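Calcium uptake protein 2, mitochondrial (Homo sapiens, PDB 6LB7) binds calcium and, as a member of the MICU family of EF-hand proteins, probably regulates calcium entry through the mitochondrial calcium uniporter. Local coordinates at residues Y27-D32 against L76-L81; C68-F73 against L183-Q188; K225-K230 against F295-L300; H266-L271 against D303-H308. All coordinates share one frame; numbering follows the deposited sequence.

How the contacts relate
From the N terminus, residues 27-32 open contact 1 and residues 68-73 open contact 2 before 76-81 closes the first, tying the start of helix 30-38 to the turn after helix 72-76; contact 2 waits until 183-188, on helix 173-196, so the two cross. They touch where Pro-30 meets Phe-73, and the loop closed by contact 2 includes the calcium site of Asp-109 to Glu-120. The second half repeats the crossing: 225-230, 266-271, 295-300 and 303-308 follow in turn. Contact 3 joins helices 220-230 and 288-298, contact 4 the loops before helices 271-282 and 308-320, and the two adjoin after helix 288-298. Contacts 1 and 3 have centres about 38 Å apart, on opposite sides of the chain's centre.

Contact 1. Residues Y27-D32 against L76-L81; sequences YMTPRD and LGDKGL
One threonine hydroxyl serves both a helix start and a distant turn: Thr-29 OG1 accepts from Asp-32 N while donating to Asp-78 OD1 at 3.0 Å, on the anti lone pair of that carboxylate oxygen. The hydroxyl can reach both because it stands between the backbone N and the carbonyl carbon (chi1 63°), which leaves CG2 against the carbonyl oxygens of Asp-78 and Gly-80. Asp-32 OD2 returns a bond from Thr-29 N at 3.0 Å, completing a capping box at the N terminus of helix 30-38; Ser-19 OG also binds this oxygen. Opposite the box lies a type II' turn, Leu-76 to Lys-79, which ends helix 72-76. Its second position needs positive phi (61°), a value glycine adopts readily, and Gly-77 O accepts from Arg-31 N at 2.9 Å. Pro-30, which has no N-H to offer and suits the first turn of a helix, sets its ring against this turn, with CG 3.8 Å from Leu-76 CB. A water donates to both Asp-32 OD1 and Asp-78 OD1, which would temper the repulsion between two carboxylates, and it accepts in plane from Arg-31 NH1. The extended Arg-31 chain runs alongside Asp-78, its CD 3.6 Å from OD1.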
loop_
_atom_site.group_PDB
_atom_site.type_symbol
_atom_site.label_atom_id
_atom_site.label_comp_id
_atom_site.label_asym_id
_atom_site.label_seq_id
_atom_site.Cartn_x
_atom_site.Cartn_y
_atom_site.Cartn_z
ATOM N N TYR B 27 19.192 -23.968 11.494
ATOM C CA TYR B 27 17.843 -23.917 12.032
ATOM C C TYR B 27 17.846 -23.178 13.363
ATOM O O TYR B 27 18.808 -23.252 14.131
ATOM C CB TYR B 27 17.246 -25.321 12.204
ATOM C CG TYR B 27 17.124 -26.079 10.893
ATOM C CD1 TYR B 27 18.141 -26.924 10.457
ATOM C CD2 TYR B 27 16.015 -25.915 10.072
ATOM C CE1 TYR B 27 18.036 -27.607 9.249
ATOM C CE2 TYR B 27 15.887 -26.598 8.880
ATOM C CZ TYR B 27 16.905 -27.441 8.470
ATOM O OH TYR B 27 16.783 -28.098 7.277
ATOM N N MET B 28 16.766 -22.445 13.615
ATOM C CA MET B 28 16.473 -21.881 14.921
ATOM C C MET B 28 15.593 -22.823 15.732
ATOM O O MET B 28 14.714 -23.491 15.190
ATOM C CB MET B 28 15.745 -20.550 14.763
ATOM C CG MET B 28 16.566 -19.427 14.236
ATOM S SD MET B 28 15.439 -18.028 13.985
ATOM C CE MET B 28 16.613 -16.680 14.019
ATOM N N THR B 29 15.818 -22.853 17.046
ATOM C CA THR B 29 14.758 -23.288 17.943
ATOM C C THR B 29 13.785 -22.139 18.168
ATOM O O THR B 29 14.099 -20.987 17.869
ATOM C CB THR B 29 15.322 -23.721 19.293
ATOM O OG1 THR B 29 15.956 -22.594 19.923
ATOM C CG2 THR B 29 16.322 -24.904 19.131
ATOM N N PRO B 30 12.596 -22.420 18.707
ATOM C CA PRO B 30 11.689 -21.311 19.075
ATOM C C PRO B 30 12.335 -20.303 20.020
ATOM O O PRO B 30 12.101 -19.095 19.895
ATOM C CB PRO B 30 10.502 -22.035 19.721
ATOM C CG PRO B 30 10.486 -23.384 19.003
ATOM C CD PRO B 30 11.946 -23.740 18.804
ATOM N N ARG B 31 13.177 -20.773 20.940
ATOM C CA ARG B 31 13.942 -19.875 21.799
ATOM C C ARG B 31 14.831 -18.951 20.971
ATOM O O ARG B 31 14.835 -17.725 21.179
ATOM C CB ARG B 31 14.783 -20.691 22.789
ATOM C CG ARG B 31 15.616 -19.863 23.793
ATOM C CD ARG B 31 16.270 -20.788 24.818
ATOM N NE ARG B 31 16.930 -20.079 25.906
ATOM C CZ ARG B 31 18.138 -19.534 25.802
ATOM N NH1 ARG B 31 18.802 -19.629 24.658
ATOM N NH2 ARG B 31 18.685 -18.897 26.836
ATOM N N ASP B 32 15.601 -19.525 20.032
ATOM C CA ASP B 32 16.416 -18.726 19.118
ATOM C C ASP B 32 15.587 -17.657 18.428
ATOM O O ASP B 32 16.016 -16.503 18.292
ATOM C CB ASP B 32 17.044 -19.599 18.026
ATOM C CG ASP B 32 18.093 -20.560 18.541
ATOM O OD1 ASP B 32 18.639 -20.356 19.645
ATOM O OD2 ASP B 32 18.391 -21.517 17.791
ATOM N N LEU B 76 7.715 -24.146 24.029
ATOM C CA LEU B 76 8.652 -25.029 23.335
ATOM C C LEU B 76 10.099 -24.761 23.728
ATOM O O LEU B 76 10.890 -25.697 23.877
ATOM C CB LEU B 76 8.502 -24.875 21.825
ATOM C CG LEU B 76 7.222 -25.465 21.240
ATOM C CD1 LEU B 76 7.077 -25.022 19.783
ATOM C CD2 LEU B 76 7.275 -26.981 21.367
ATOM N N GLY B 77 10.484 -23.504 23.847
ATOM C CA GLY B 77 11.872 -23.226 24.199
ATOM C C GLY B 77 12.822 -23.762 23.149
ATOM O O GLY B 77 12.693 -23.455 21.958
ATOM N N ASP B 78 13.787 -24.595 23.580
ATOM C CA ASP B 78 14.772 -25.178 22.668
ATOM C C ASP B 78 14.248 -26.416 21.954
ATOM O O ASP B 78 14.954 -26.991 21.110
ATOM C CB ASP B 78 16.058 -25.541 23.416
ATOM C CG ASP B 78 17.038 -24.373 23.511
ATOM O OD1 ASP B 78 17.092 -23.514 22.586
ATOM O OD2 ASP B 78 17.777 -24.323 24.510
ATOM N N LYS B 79 13.006 -26.788 22.231
ATOM C CA LYS B 79 12.464 -28.026 21.694
ATOM C C LYS B 79 11.612 -27.734 20.445
ATOM O O LYS B 79 10.383 -27.840 20.409
ATOM C CB LYS B 79 11.724 -28.741 22.814
ATOM C CG LYS B 79 10.418 -29.212 22.535
ATOM C CD LYS B 79 10.396 -30.537 22.024
ATOM C CE LYS B 79 9.227 -30.937 21.824
ATOM N NZ LYS B 79 9.259 -32.196 21.563
ATOM N N GLY B 80 12.352 -27.447 19.387
ATOM C CA GLY B 80 11.714 -27.238 18.102
ATOM C C GLY B 80 12.716 -26.837 17.054
ATOM O O GLY B 80 13.915 -26.695 17.308
ATOM N N LEU B 81 12.191 -26.614 15.861
ATOM C CA LEU B 81 13.079 -26.311 14.761
ATOM C C LEU B 81 12.307 -25.450 13.779
ATOM O O LEU B 81 11.165 -25.770 13.433
ATOM C CB LEU B 81 13.584 -27.630 14.150
ATOM C CG LEU B 81 14.726 -27.664 13.191
ATOM C CD1 LEU B 81 14.989 -28.999 12.771
ATOM C CD2 LEU B 81 14.324 -26.933 12.040
HETATM O O HOH W 1 18.448 -21.404 22.303
#

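Contact 2. Residues C68-F73 against L183-Q188; sequences CGSTFF and LQTEIQ
A glutamate on the long helix 173-196 reaches across to the N terminus of helix 72-76, where a type I turn from Gly-69 to Phe-72 leads into the helix and the N-cap residue, Thr-71, bonds Asp-75 through OG1 instead of capping. Glu-186 puts CG anti to its backbone N (chi1 177°) and stays extended beyond it, so the carboxylate arrives at full length. OE1 accepts from Phe-73 N at 2.9 Å, with an N-H...O angle of 158°, on its syn lone pair. A carboxylate suits this place because first-turn amides have no earlier helical carbonyl to bind, and the helix dipole would probably favour the negative charge. On its way the side chain passes close to Ser-70 O, which lies 3.1 Å from Glu-186 CD; Arg-74 reconciles these acceptors, pairing NE with OE2 in a salt bridge and giving NH2 to Ser-70 O. An alanine at Glu-186 would remove the carboxylate and would probably leave the Phe-73 amide without this acceptor and Arg-74 with one partner fewer, loosening the helix start. Thr-185 turns OG1 back to Glu-181 O in its own helix (chi1 -59°), which directs CG2 to Ser-70 CB at 3.8 Å. The Phe-73 ring, beside its backbone N, has Phe-72 CD2 over one face and helix 30-38 nearby. Leu-183, with CG anti to the backbone N, brings CD1 within 3.6 Å of Phe-73 CE2. Glu-186 OE1 meets the same ring at its edge, in plane, 3.3 Å from Phe-73 CD2.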
loop_
_atom_site.group_PDB
_atom_site.type_symbol
_atom_site.label_atom_id
_atom_site.label_comp_id
_atom_site.label_asym_id
_atom_site.label_seq_id
_atom_site.Cartn_x
_atom_site.Cartn_y
_atom_site.Cartn_z
ATOM N N CYS B 68 -1.432 -24.074 22.827
ATOM C CA CYS B 68 -2.011 -23.640 21.561
ATOM C C CYS B 68 -2.455 -22.172 21.578
ATOM O O CYS B 68 -3.281 -21.777 20.744
ATOM C CB CYS B 68 -3.194 -24.539 21.187
ATOM S SG CYS B 68 -4.579 -24.412 22.326
ATOM N N GLY B 69 -1.936 -21.373 22.510
ATOM C CA GLY B 69 -2.275 -19.970 22.599
ATOM C C GLY B 69 -1.056 -19.082 22.460
ATOM O O GLY B 69 -0.162 -19.378 21.662
ATOM N N SER B 70 -0.992 -18.016 23.255
ATOM C CA SER B 70 0.092 -17.049 23.172
ATOM C C SER B 70 1.358 -17.467 23.921
ATOM O O SER B 70 2.243 -16.630 24.108
ATOM C CB SER B 70 -0.383 -15.694 23.694
ATOM O OG SER B 70 -0.765 -15.789 25.050
ATOM N N THR B 71 1.492 -18.719 24.360
ATOM C CA THR B 71 2.752 -19.170 24.934
ATOM C C THR B 71 3.377 -20.289 24.125
ATOM O O THR B 71 4.310 -20.941 24.613
ATOM C CB THR B 71 2.579 -19.623 26.382
ATOM O OG1 THR B 71 1.755 -20.803 26.419
ATOM C CG2 THR B 71 1.942 -18.502 27.201
ATOM N N PHE B 72 2.917 -20.493 22.890
ATOM C CA PHE B 72 3.410 -21.587 22.057
ATOM C C PHE B 72 4.933 -21.577 21.924
ATOM O O PHE B 72 5.584 -22.610 22.092
ATOM C CB PHE B 72 2.746 -21.503 20.674
ATOM C CG PHE B 72 3.209 -22.556 19.695
ATOM C CD1 PHE B 72 2.747 -23.865 19.791
ATOM C CD2 PHE B 72 4.086 -22.231 18.664
ATOM C CE1 PHE B 72 3.155 -24.831 18.885
ATOM C CE2 PHE B 72 4.492 -23.197 17.758
ATOM C CZ PHE B 72 4.015 -24.496 17.864
ATOM N N PHE B 73 5.525 -20.429 21.561
ATOM C CA PHE B 73 6.979 -20.448 21.361
ATOM C C PHE B 73 7.717 -20.521 22.698
ATOM O O PHE B 73 8.725 -21.224 22.810
ATOM C CB PHE B 73 7.446 -19.237 20.530
ATOM C CG PHE B 73 6.991 -19.283 19.085
ATOM C CD1 PHE B 73 7.780 -19.878 18.104
ATOM C CD2 PHE B 73 5.747 -18.781 18.720
ATOM C CE1 PHE B 73 7.340 -19.953 16.780
ATOM C CE2 PHE B 73 5.303 -18.846 17.403
ATOM C CZ PHE B 73 6.096 -19.435 16.429
ATOM N N LEU B 183 0.944 -15.189 17.857
ATOM C CA LEU B 183 2.353 -14.842 17.649
ATOM C C LEU B 183 2.612 -13.385 18.015
ATOM O O LEU B 183 3.529 -13.082 18.795
ATOM C CB LEU B 183 2.749 -15.118 16.196
ATOM C CG LEU B 183 4.100 -14.565 15.748
ATOM C CD1 LEU B 183 5.222 -15.323 16.461
ATOM C CD2 LEU B 183 4.237 -14.650 14.233
ATOM N N GLN B 184 1.806 -12.465 17.469
ATOM C CA GLN B 184 1.953 -11.052 17.830
ATOM C C GLN B 184 1.759 -10.844 19.333
ATOM O O GLN B 184 2.552 -10.155 19.983
ATOM C CB GLN B 184 0.978 -10.190 17.029
ATOM C CG GLN B 184 1.182 -10.217 15.517
ATOM C CD GLN B 184 0.378 -9.148 14.812
ATOM O OE1 GLN B 184 -0.581 -8.617 15.369
ATOM N NE2 GLN B 184 0.773 -8.812 13.579
ATOM N N THR B 185 0.717 -11.451 19.911
ATOM C CA THR B 185 0.512 -11.339 21.356
ATOM C C THR B 185 1.717 -11.858 22.139
ATOM O O THR B 185 2.157 -11.233 23.116
ATOM C CB THR B 185 -0.749 -12.099 21.768
ATOM O OG1 THR B 185 -1.870 -11.554 21.079
ATOM C CG2 THR B 185 -0.988 -11.961 23.269
ATOM N N GLU B 186 2.264 -13.002 21.729
ATOM C CA GLU B 186 3.381 -13.577 22.464
ATOM C C GLU B 186 4.605 -12.657 22.454
ATOM O O GLU B 186 5.238 -12.465 23.501
ATOM C CB GLU B 186 3.728 -14.962 21.908
ATOM C CG GLU B 186 4.941 -15.571 22.586
ATOM C CD GLU B 186 4.919 -17.101 22.594
ATOM O OE1 GLU B 186 4.529 -17.740 21.594
ATOM O OE2 GLU B 186 5.299 -17.672 23.620
ATOM N N ILE B 187 4.951 -12.070 21.298
ATOM C CA ILE B 187 6.067 -11.111 21.262
ATOM C C ILE B 187 5.770 -9.919 22.159
ATOM O O ILE B 187 6.658 -9.412 22.853
ATOM C CB ILE B 187 6.364 -10.623 19.826
ATOM C CG1 ILE B 187 6.696 -11.781 18.875
ATOM C CG2 ILE B 187 7.518 -9.551 19.843
ATOM C CD1 ILE B 187 7.631 -12.786 19.443
ATOM N N GLN B 188 4.533 -9.410 22.109
ATOM C CA GLN B 188 4.297 -8.258 22.970
ATOM C C GLN B 188 4.360 -8.652 24.442
ATOM O O GLN B 188 4.963 -7.952 25.264
ATOM C CB GLN B 188 2.942 -7.601 22.649
ATOM C CG GLN B 188 2.751 -7.094 21.201
ATOM C CD GLN B 188 1.296 -7.122 20.742
ATOM O OE1 GLN B 188 0.442 -7.508 21.437
ATOM N NE2 GLN B 188 1.023 -6.707 19.568
#

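Contact 3. Residues K225-K230 against F295-L300; sequences KNVREK and FKIFDL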
loop_
_atom_site.group_PDB
_atom_site.type_symbol
_atom_site.label_atom_id
_atom_site.label_comp_id
_atom_site.label_asym_id
_atom_site.label_seq_id
_atom_site.Cartn_x
_atom_site.Cartn_y
_atom_site.Cartn_z
ATOM N N LYS B 225 17.807 12.373 26.693
ATOM C CA LYS B 225 17.764 13.452 27.672
ATOM C C LYS B 225 16.328 13.704 28.123
ATOM O O LYS B 225 16.067 13.878 29.316
ATOM C CB LYS B 225 18.401 14.718 27.092
ATOM C CG LYS B 225 18.505 15.870 28.072
ATOM C CD LYS B 225 19.267 17.045 27.483
ATOM C CE LYS B 225 19.205 18.266 28.415
ATOM N NZ LYS B 225 19.577 17.950 29.833
ATOM N N ASN B 226 15.378 13.677 27.182
ATOM C CA ASN B 226 13.974 13.869 27.535
ATOM C C ASN B 226 13.458 12.732 28.401
ATOM O O ASN B 226 12.650 12.961 29.308
ATOM C CB ASN B 226 13.118 13.996 26.275
ATOM C CG ASN B 226 13.325 15.318 25.568
ATOM O OD1 ASN B 226 13.771 16.277 26.173
ATOM N ND2 ASN B 226 12.992 15.374 24.288
ATOM N N VAL B 227 13.885 11.498 28.119
ATOM C CA VAL B 227 13.469 10.370 28.949
ATOM C C VAL B 227 13.909 10.591 30.389
ATOM O O VAL B 227 13.116 10.459 31.329
ATOM C CB VAL B 227 14.028 9.044 28.400
ATOM C CG1 VAL B 227 13.750 7.914 29.393
ATOM C CG2 VAL B 227 13.437 8.707 27.031
ATOM N N ARG B 228 15.182 10.952 30.581
ATOM C CA ARG B 228 15.736 11.024 31.928
ATOM C C ARG B 228 15.155 12.184 32.715
ATOM O O ARG B 228 14.971 12.070 33.931
ATOM C CB ARG B 228 17.259 11.150 31.877
ATOM C CG ARG B 228 17.975 9.981 31.232
ATOM C CD ARG B 228 19.479 10.075 31.462
ATOM N NE ARG B 228 20.038 11.369 31.061
ATOM C CZ ARG B 228 20.606 11.619 29.880
ATOM N NH1 ARG B 228 20.703 10.667 28.959
ATOM N NH2 ARG B 228 21.078 12.831 29.620
ATOM N N GLU B 229 14.838 13.293 32.046
ATOM C CA GLU B 229 14.498 14.522 32.741
ATOM C C GLU B 229 13.021 14.890 32.702
ATOM O O GLU B 229 12.564 15.601 33.601
ATOM C CB GLU B 229 15.326 15.683 32.173
ATOM C CG GLU B 229 16.817 15.529 32.471
ATOM C CD GLU B 229 17.694 16.463 31.667
ATOM O OE1 GLU B 229 18.931 16.253 31.673
ATOM O OE2 GLU B 229 17.155 17.397 31.025
ATOM N N LYS B 230 12.252 14.422 31.715
ATOM C CA LYS B 230 10.859 14.834 31.599
ATOM C C LYS B 230 9.859 13.724 31.859
ATOM O O LYS B 230 8.658 14.005 31.934
ATOM C CB LYS B 230 10.589 15.428 30.216
ATOM C CG LYS B 230 11.523 16.557 29.870
ATOM C CD LYS B 230 11.360 16.983 28.431
ATOM C CE LYS B 230 12.190 18.220 28.127
ATOM N NZ LYS B 230 12.218 18.474 26.652
ATOM N N PHE B 295 4.822 12.400 23.761
ATOM C CA PHE B 295 5.021 13.839 23.621
ATOM C C PHE B 295 6.205 14.334 24.448
ATOM O O PHE B 295 6.954 15.199 23.992
ATOM C CB PHE B 295 3.740 14.596 23.973
ATOM C CG PHE B 295 2.841 14.822 22.790
ATOM C CD1 PHE B 295 2.808 16.053 22.158
ATOM C CD2 PHE B 295 2.068 13.783 22.285
ATOM C CE1 PHE B 295 1.998 16.256 21.050
ATOM C CE2 PHE B 295 1.251 13.974 21.173
ATOM C CZ PHE B 295 1.218 15.206 20.555
ATOM N N LYS B 296 6.416 13.795 25.652
ATOM C CA LYS B 296 7.599 14.222 26.403
ATOM C C LYS B 296 8.881 13.876 25.655
ATOM O O LYS B 296 9.855 14.640 25.693
ATOM C CB LYS B 296 7.622 13.605 27.803
ATOM C CG LYS B 296 6.478 14.035 28.717
ATOM C CD LYS B 296 6.732 15.375 29.369
ATOM C CE LYS B 296 5.751 15.615 30.517
ATOM N NZ LYS B 296 5.867 14.551 31.561
ATOM N N ILE B 297 8.914 12.729 24.975
ATOM C CA ILE B 297 10.142 12.327 24.280
ATOM C C ILE B 297 10.333 13.106 22.980
ATOM O O ILE B 297 11.458 13.498 22.636
ATOM C CB ILE B 297 10.143 10.811 23.999
ATOM C CG1 ILE B 297 10.084 9.986 25.298
ATOM C CG2 ILE B 297 11.375 10.421 23.175
ATOM C CD1 ILE B 297 9.871 8.480 25.027
ATOM N N PHE B 298 9.261 13.297 22.209
ATOM C CA PHE B 298 9.381 13.813 20.852
ATOM C C PHE B 298 8.797 15.219 20.680
ATOM O O PHE B 298 8.654 15.677 19.547
ATOM C CB PHE B 298 8.732 12.838 19.860
ATOM C CG PHE B 298 9.389 11.469 19.824
ATOM C CD1 PHE B 298 8.844 10.406 20.538
ATOM C CD2 PHE B 298 10.536 11.249 19.069
ATOM C CE1 PHE B 298 9.430 9.147 20.513
ATOM C CE2 PHE B 298 11.134 9.987 19.037
ATOM C CZ PHE B 298 10.577 8.936 19.755
ATOM N N ASP B 299 8.450 15.920 21.759
ATOM C CA ASP B 299 8.225 17.366 21.633
ATOM C C ASP B 299 9.593 18.010 21.775
ATOM O O ASP B 299 10.089 18.238 22.879
ATOM C CB ASP B 299 7.231 17.895 22.661
ATOM C CG ASP B 299 7.146 19.435 22.665
ATOM O OD1 ASP B 299 7.684 20.087 21.747
ATOM O OD2 ASP B 299 6.521 20.000 23.582
ATOM N N LEU B 300 10.222 18.265 20.628
ATOM C CA LEU B 300 11.612 18.689 20.568
ATOM C C LEU B 300 11.783 20.204 20.539
ATOM O O LEU B 300 12.918 20.678 20.663
ATOM C CB LEU B 300 12.298 18.080 19.337
ATOM C CG LEU B 300 12.331 16.548 19.258
ATOM C CD1 LEU B 300 13.223 16.094 18.116
ATOM C CD2 LEU B 300 12.768 15.902 20.567
HETATM O O HOH W 2 9.825 17.386 25.574
HETATM O O HOH W 3 11.509 20.215 24.268
#
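Lys-230 NZ is gripped by three partners: Asn-226 OD1 at 2.7 Å, one water firmly and a second weakly. Both waters donate on to Asp-299 O, and the first also to Lys-296 O. The ammonium thus bridges the end of helix 220-230 to the mouth of a loop whose sequence fits an EF-hand, lying between helices 288-298 and 308-320; Asp-299 begins it, with OD1 turned to Gly-302 N. Asn-226 suits the interface because its amide does two opposite jobs. While OD1 accepts from Lys-230, ND2 donates to Ile-297 O at 2.9 Å, the acceptor close to the amide plane, so the two bonds together fix which way the amide is turned. A leucine at Asn-226 would lose both bonds and would probably leave Ile-297 O and the Lys-230 ammonium less well held. The return gift comes from Lys-296, bent at chi2 (-82°) and at chi4, which delivers NZ to Lys-230 O at 2.9 Å, nearly along the C=O axis. An ammonium here would be favoured by the negative end of the helix; Asp-292 adds a long, weak ion pair. On the buried side, beside Ala-208 of helix 204-211, the branched chains of Val-227 and Ile-297 lie side by side and point the same way, with Val-227 CG2 4.0 Å from Ile-297 CG1.

Contact 4. Residues H266-L271 against D303-H308; sequences HRPVRL and DECLSH
His-266 takes positive phi and closes helix 252-264 with a Schellman motif, turning the chain toward the second loop. Arg-267 follows, its side chain salt-bridged to Glu-273 and packed on an aromatic side chain of another chain, while its carbonyl receives a bond from a water that reaches His-308 NE2 only weakly. Pro-268, rigid and extended, sets CB 3.4 Å from Cys-305 SG. Val-269 is the centre of the contact: its carbonyl accepts from Leu-306 N at 2.9 Å, with an N-H...O angle of 167° and the donor in the carbonyl plane. This resembles the short backbone pairing that joins the two loops of an EF-hand pair, here between helices 252-264 and 271-282 on one side and 288-298 and 308-320 on the other. A water completes the pairing, accepting from Val-269 N and donating to Leu-306 O. The branched side chain suits this buried position, as CG2 lies 3.5 Å from His-308 CD2, the two side chains crossing at about a right angle, with Met-259 beside both. Arg-270, before helix 271-282, bends at chi3 (-138°) to lay one guanidinium face over Cys-305 SG, 3.1 Å from NH1. At the guanidinium edge, in plane, Asp-303 O lies 2.9 Å from Arg-270 NH1. Leu-271 N reaches Glu-304 O through a water. One direct backbone bond and water links set the pairing, while Val-269, Arg-270 and Cys-305 supply much of the packing, and the positive charge of Arg-270 would probably offset some of the negative charge of Asp-303 close by.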
loop_
_atom_site.group_PDB
_atom_site.type_symbol
_atom_site.label_atom_id
_atom_site.label_comp_id
_atom_site.label_asym_id
_atom_site.label_seq_id
_atom_site.Cartn_x
_atom_site.Cartn_y
_atom_site.Cartn_z
ATOM N N HIS B 266 -0.137 22.740 7.061
ATOM C CA HIS B 266 0.554 23.614 8.017
ATOM C C HIS B 266 -0.147 23.618 9.371
ATOM O O HIS B 266 -0.235 24.644 10.050
ATOM C CB HIS B 266 0.691 25.035 7.464
ATOM C CG HIS B 266 1.337 25.088 6.115
ATOM N ND1 HIS B 266 0.643 25.409 4.967
ATOM C CD2 HIS B 266 2.608 24.825 5.724
ATOM C CE1 HIS B 266 1.463 25.351 3.932
ATOM N NE2 HIS B 266 2.661 25.003 4.364
ATOM N N ARG B 267 -0.668 22.456 9.771
ATOM C CA ARG B 267 -1.269 22.327 11.091
ATOM C C ARG B 267 -0.286 21.633 12.014
ATOM O O ARG B 267 0.104 20.487 11.741
ATOM C CB ARG B 267 -2.582 21.555 11.031
ATOM C CG ARG B 267 -3.781 22.451 10.792
ATOM C CD ARG B 267 -5.092 21.691 10.799
ATOM N NE ARG B 267 -5.503 21.256 12.130
ATOM C CZ ARG B 267 -6.546 20.459 12.338
ATOM N NH1 ARG B 267 -7.261 20.033 11.300
ATOM N NH2 ARG B 267 -6.879 20.082 13.567
ATOM N N PRO B 268 0.169 22.282 13.078
ATOM C CA PRO B 268 1.040 21.590 14.029
ATOM C C PRO B 268 0.321 20.394 14.637
ATOM O O PRO B 268 -0.890 20.428 14.886
ATOM C CB PRO B 268 1.347 22.665 15.080
ATOM C CG PRO B 268 1.011 23.969 14.417
ATOM C CD PRO B 268 -0.123 23.663 13.487
ATOM N N VAL B 269 1.082 19.331 14.872
ATOM C CA VAL B 269 0.534 18.092 15.412
ATOM C C VAL B 269 0.605 18.208 16.931
ATOM O O VAL B 269 1.586 17.824 17.572
ATOM C CB VAL B 269 1.275 16.868 14.888
ATOM C CG1 VAL B 269 0.625 15.605 15.432
ATOM C CG2 VAL B 269 1.242 16.880 13.394
ATOM N N ARG B 270 -0.447 18.760 17.515
ATOM C CA ARG B 270 -0.582 18.718 18.953
ATOM C C ARG B 270 -1.357 17.471 19.332
ATOM O O ARG B 270 -1.706 16.632 18.495
ATOM C CB ARG B 270 -1.280 19.966 19.490
ATOM C CG ARG B 270 -0.433 21.197 19.450
ATOM C CD ARG B 270 -1.182 22.371 20.042
ATOM N NE ARG B 270 -0.942 23.552 19.228
ATOM C CZ ARG B 270 0.169 24.276 19.275
ATOM N NH1 ARG B 270 1.152 23.963 20.111
ATOM N NH2 ARG B 270 0.294 25.328 18.476
ATOM N N LEU B 271 -1.675 17.376 20.609
ATOM C CA LEU B 271 -2.215 16.121 21.088
ATOM C C LEU B 271 -3.544 15.803 20.411
ATOM O O LEU B 271 -3.781 14.655 20.014
ATOM C CB LEU B 271 -2.319 16.188 22.609
ATOM C CG LEU B 271 -2.768 15.069 23.443
ATOM C CD1 LEU B 271 -4.122 14.906 23.244
ATOM C CD2 LEU B 271 -2.080 13.784 23.162
ATOM N N ASP B 303 7.078 23.627 22.380
ATOM C CA ASP B 303 5.789 24.272 22.182
ATOM C C ASP B 303 4.639 23.276 22.148
ATOM O O ASP B 303 3.573 23.584 21.600
ATOM C CB ASP B 303 5.810 25.105 20.901
ATOM C CG ASP B 303 4.866 26.285 20.973
ATOM O OD1 ASP B 303 4.576 26.738 22.103
ATOM O OD2 ASP B 303 4.388 26.742 19.910
ATOM N N GLU B 304 4.843 22.078 22.701
ATOM C CA GLU B 304 3.809 21.048 22.772
ATOM C C GLU B 304 3.311 20.621 21.391
ATOM O O GLU B 304 2.161 20.190 21.245
ATOM C CB GLU B 304 2.642 21.499 23.650
ATOM C CG GLU B 304 3.018 21.673 25.107
ATOM C CD GLU B 304 1.873 22.208 25.922
ATOM O OE1 GLU B 304 1.176 23.127 25.436
ATOM O OE2 GLU B 304 1.664 21.704 27.047
ATOM N N CYS B 305 4.164 20.737 20.374
ATOM C CA CYS B 305 3.927 20.106 19.080
ATOM C C CYS B 305 4.869 18.919 18.916
ATOM O O CYS B 305 6.023 18.965 19.351
ATOM C CB CYS B 305 4.115 21.097 17.930
ATOM S SG CYS B 305 3.004 22.526 18.061
ATOM N N LEU B 306 4.373 17.857 18.297
ATOM C CA LEU B 306 5.149 16.634 18.165
ATOM C C LEU B 306 6.071 16.734 16.958
ATOM O O LEU B 306 5.637 17.108 15.862
ATOM C CB LEU B 306 4.220 15.428 18.016
ATOM C CG LEU B 306 4.899 14.074 18.244
ATOM C CD1 LEU B 306 5.157 13.876 19.723
ATOM C CD2 LEU B 306 4.089 12.929 17.689
ATOM N N SER B 307 7.347 16.407 17.154
ATOM C CA SER B 307 8.259 16.242 16.025
ATOM C C SER B 307 7.924 14.893 15.396
ATOM O O SER B 307 8.519 13.856 15.698
ATOM C CB SER B 307 9.704 16.337 16.478
ATOM O OG SER B 307 9.903 17.509 17.250
ATOM N N HIS B 308 6.907 14.907 14.536
ATOM C CA HIS B 308 6.290 13.646 14.140
ATOM C C HIS B 308 7.153 12.877 13.154
ATOM O O HIS B 308 7.071 11.644 13.097
ATOM C CB HIS B 308 4.902 13.899 13.558
ATOM C CG HIS B 308 4.878 14.941 12.484
ATOM N ND1 HIS B 308 5.169 14.659 11.169
ATOM C CD2 HIS B 308 4.583 16.262 12.531
ATOM C CE1 HIS B 308 5.066 15.763 10.452
ATOM N NE2 HIS B 308 4.715 16.750 11.254
HETATM O O HOH W 4 2.656 19.468 10.997
HETATM O O HOH W 5 4.274 19.379 14.644
HETATM O O HOH W 6 -0.197 18.956 22.644
#